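Local atomic coordinates of protease Do-like 8, chloroplastic (Arabidopsis thaliana, PDB entry 4IC6), a protein that probably acts as a serine endopeptidase of the HtrA (Deg) family in the thylakoids of the chloroplast. Residues 75-80 with 129-134. The protein carries 1 engineered substitution. Numbering follows the deposited sequence.
Sequences QGYIVT and VLKVDA
Ile-78 and Leu-130 exchange two backbone hydrogen bonds, Ile-78 N to Leu-130 O and Leu-130 N to Ile-78 O, each 2.8 Å, and thereby pair strand 77-80 antiparallel with the end of strand 127-131 in the first beta-barrel of the trypsin-like protease domain. A third bond, Val-132 N to Gly-76 O at 2.9 Å, carries the pairing beyond strand 77-80. Gly-76, at a positive phi (98°) that suits glycine, brings its CA within 3.5 Å of Val-132 O, a CA-H...O contact.

The pair illustrates how a barrel strand sorts its side chains. On one face Ile-78 CB meets Leu-130 CB at 4.1 Å, and Ile-78 packs on Val-43 and Ile-45 of strand 42-47. Ile-78 CG1 also reaches Val-132 CG2. The other face carries Tyr-77, Val-79, Val-129 and Lys-131, and Leu-248 and Ile-249 of helix 238-251 pack against Val-129. Val-129 CG1, anti to its backbone N, approaches Tyr-77 CD1 obliquely.

Lys-131, bent at chi2 (71°) and again at chi4, crosses the Tyr-77 ring. Lys-131 CD lies over one ring face, 3.9 Å from the Tyr-77 centroid in a CH-pi contact, and the ammonium Lys-131 NZ adds an off-centre cation-pi interaction, 4.2 Å from the Tyr-77 centroid and 34° off the ring normal.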
ATOM      1  N   GLN A  75     -35.582  29.760  -9.685  1.00 58.76           N
ATOM      2  CA  GLN A  75     -35.689  30.440  -8.398  1.00 60.89           C
ATOM      3  C   GLN A  75     -34.377  30.401  -7.628  1.00 57.16           C
ATOM      4  O   GLN A  75     -34.274  30.978  -6.549  1.00 56.84           O
ATOM      5  CB  GLN A  75     -36.813  29.832  -7.555  1.00 65.90           C
ATOM      6  CG  GLN A  75     -38.198  29.999  -8.155  1.00 70.88           C
ATOM      7  CD  GLN A  75     -39.200  29.033  -7.562  1.00 76.23           C
ATOM      8  OE1 GLN A  75     -39.381  27.918  -8.065  1.00 79.28           O
ATOM      9  NE2 GLN A  75     -39.854  29.447  -6.479  1.00 77.22           N
ATOM     10  N   GLY A  76     -33.378  29.724  -8.182  1.00 55.43           N
ATOM     11  CA  GLY A  76     -32.081  29.638  -7.535  1.00 53.86           C
ATOM     12  C   GLY A  76     -31.859  28.353  -6.751  1.00 49.97           C
ATOM     13  O   GLY A  76     -30.862  28.218  -6.037  1.00 46.90           O
ATOM     14  N   TYR A  77     -32.780  27.403  -6.875  1.00 48.33           N
ATOM     15  CA  TYR A  77     -32.571  26.104  -6.241  1.00 47.03           C
ATOM     16  C   TYR A  77     -31.447  25.346  -6.938  1.00 46.10           C
ATOM     17  O   TYR A  77     -31.441  25.214  -8.157  1.00 48.99           O
ATOM     18  CB  TYR A  77     -33.868  25.290  -6.197  1.00 44.84           C
ATOM     19  CG  TYR A  77     -34.859  25.849  -5.198  1.00 48.91           C
ATOM     20  CD1 TYR A  77     -34.615  25.769  -3.832  1.00 51.59           C
ATOM     21  CD2 TYR A  77     -36.025  26.477  -5.619  1.00 54.01           C
ATOM     22  CE1 TYR A  77     -35.513  26.297  -2.907  1.00 53.33           C
ATOM     23  CE2 TYR A  77     -36.932  27.004  -4.704  1.00 56.55           C
ATOM     24  CZ  TYR A  77     -36.673  26.908  -3.348  1.00 56.33           C
ATOM     25  OH  TYR A  77     -37.568  27.429  -2.437  1.00 59.88           O
ATOM     26  N   ILE A  78     -30.496  24.862  -6.143  1.00 46.07           N
ATOM     27  CA  ILE A  78     -29.308  24.183  -6.644  1.00 42.24           C
ATOM     28  C   ILE A  78     -29.304  22.760  -6.120  1.00 40.26           C
ATOM     29  O   ILE A  78     -29.502  22.555  -4.929  1.00 37.47           O
ATOM     30  CB  ILE A  78     -28.017  24.860  -6.130  1.00 43.52           C
ATOM     31  CG1 ILE A  78     -27.988  26.337  -6.518  1.00 41.01           C
ATOM     32  CG2 ILE A  78     -26.784  24.120  -6.659  1.00 45.73           C
ATOM     33  CD1 ILE A  78     -28.187  26.579  -7.999  1.00 44.22           C
ATOM     34  N   VAL A  79     -29.074  21.782  -6.997  1.00 36.78           N
ATOM     35  CA  VAL A  79     -29.025  20.385  -6.571  1.00 35.41           C
ATOM     36  C   VAL A  79     -27.601  19.835  -6.651  1.00 34.36           C
ATOM     37  O   VAL A  79     -26.882  20.091  -7.628  1.00 36.63           O
ATOM     38  CB  VAL A  79     -29.963  19.503  -7.417  1.00 40.58           C
ATOM     39  CG1 VAL A  79     -29.774  18.007  -7.085  1.00 39.16           C
ATOM     40  CG2 VAL A  79     -31.396  19.914  -7.200  1.00 37.19           C
ATOM     41  N   THR A  80     -27.188  19.104  -5.614  1.00 31.95           N
ATOM     42  CA  THR A  80     -25.845  18.513  -5.570  1.00 36.97           C
ATOM     43  C   THR A  80     -25.853  17.245  -4.718  1.00 37.57           C
ATOM     44  O   THR A  80     -26.898  16.858  -4.189  1.00 37.95           O
ATOM     45  CB  THR A  80     -24.821  19.519  -4.986  1.00 35.03           C
ATOM     46  OG1 THR A  80     -23.481  19.058  -5.213  1.00 35.22           O
ATOM     47  CG2 THR A  80     -25.054  19.704  -3.487  1.00 34.31           C
ATOM     48  N   VAL A 129     -29.848  20.209  -1.356  1.00 40.06           N
ATOM     49  CA  VAL A 129     -30.378  21.311  -2.128  1.00 38.58           C
ATOM     50  C   VAL A 129     -29.966  22.631  -1.479  1.00 40.11           C
ATOM     51  O   VAL A 129     -30.160  22.822  -0.283  1.00 42.09           O
ATOM     52  CB  VAL A 129     -31.917  21.217  -2.228  1.00 39.56           C
ATOM     53  CG1 VAL A 129     -32.482  22.390  -3.043  1.00 38.73           C
ATOM     54  CG2 VAL A 129     -32.317  19.895  -2.863  1.00 36.24           C
ATOM     55  N   LEU A 130     -29.367  23.516  -2.273  1.00 38.69           N
ATOM     56  CA  LEU A 130     -29.023  24.855  -1.805  1.00 40.84           C
ATOM     57  C   LEU A 130     -29.933  25.875  -2.480  1.00 41.07           C
ATOM     58  O   LEU A 130     -30.649  25.562  -3.439  1.00 43.17           O
ATOM     59  CB  LEU A 130     -27.558  25.199  -2.089  1.00 40.10           C
ATOM     60  CG  LEU A 130     -26.485  24.219  -1.606  1.00 45.65           C
ATOM     61  CD1 LEU A 130     -25.112  24.814  -1.859  1.00 50.03           C
ATOM     62  CD2 LEU A 130     -26.656  23.916  -0.134  1.00 42.87           C
ATOM     63  N   LYS A 131     -29.898  27.097  -1.981  1.00 43.61           N
ATOM     64  CA  LYS A 131     -30.711  28.153  -2.555  1.00 46.04           C
ATOM     65  C   LYS A 131     -29.827  29.370  -2.737  1.00 47.31           C
ATOM     66  O   LYS A 131     -29.172  29.820  -1.792  1.00 46.87           O
ATOM     67  CB  LYS A 131     -31.903  28.441  -1.648  1.00 48.33           C
ATOM     68  CG  LYS A 131     -32.714  29.662  -1.990  1.00 59.16           C
ATOM     69  CD  LYS A 131     -33.528  29.467  -3.261  1.00 60.67           C
ATOM     70  CE  LYS A 131     -34.420  30.704  -3.481  1.00 66.85           C
ATOM     71  NZ  LYS A 131     -35.832  30.453  -3.093  1.00 69.30           N
ATOM     72  N   VAL A 132     -29.807  29.882  -3.965  1.00 48.33           N
ATOM     73  CA  VAL A 132     -28.979  31.019  -4.362  1.00 50.36           C
ATOM     74  C   VAL A 132     -29.882  32.212  -4.670  1.00 50.93           C
ATOM     75  O   VAL A 132     -30.970  32.042  -5.211  1.00 53.58           O
ATOM     76  CB  VAL A 132     -28.148  30.627  -5.619  1.00 59.89           C
ATOM     77  CG1 VAL A 132     -28.062  31.755  -6.602  1.00 63.18           C
ATOM     78  CG2 VAL A 132     -26.764  30.117  -5.224  1.00 56.71           C
ATOM     79  N   ASP A 133     -29.449  33.416  -4.319  1.00 53.39           N
ATOM     80  CA  ASP A 133     -30.224  34.621  -4.626  1.00 54.87           C
ATOM     81  C   ASP A 133     -29.653  35.307  -5.880  1.00 54.60           C
ATOM     82  O   ASP A 133     -28.682  36.059  -5.796  1.00 53.73           O
ATOM     83  CB  ASP A 133     -30.224  35.568  -3.417  1.00 56.49           C
ATOM     84  CG  ASP A 133     -31.003  36.846  -3.670  1.00 64.52           C
ATOM     85  OD1 ASP A 133     -31.766  36.892  -4.661  1.00 67.25           O
ATOM     86  OD2 ASP A 133     -30.855  37.806  -2.873  1.00 64.33           O
ATOM     87  N   ALA A 134     -30.245  35.035  -7.043  1.00 58.10           N
ATOM     88  CA  ALA A 134     -29.669  35.475  -8.318  1.00 62.14           C
ATOM     89  C   ALA A 134     -30.726  35.937  -9.322  1.00 66.73           C
ATOM     90  O   ALA A 134     -31.885  35.533  -9.232  1.00 69.96           O
ATOM     91  CB  ALA A 134     -28.826  34.353  -8.922  1.00 64.08           C
TER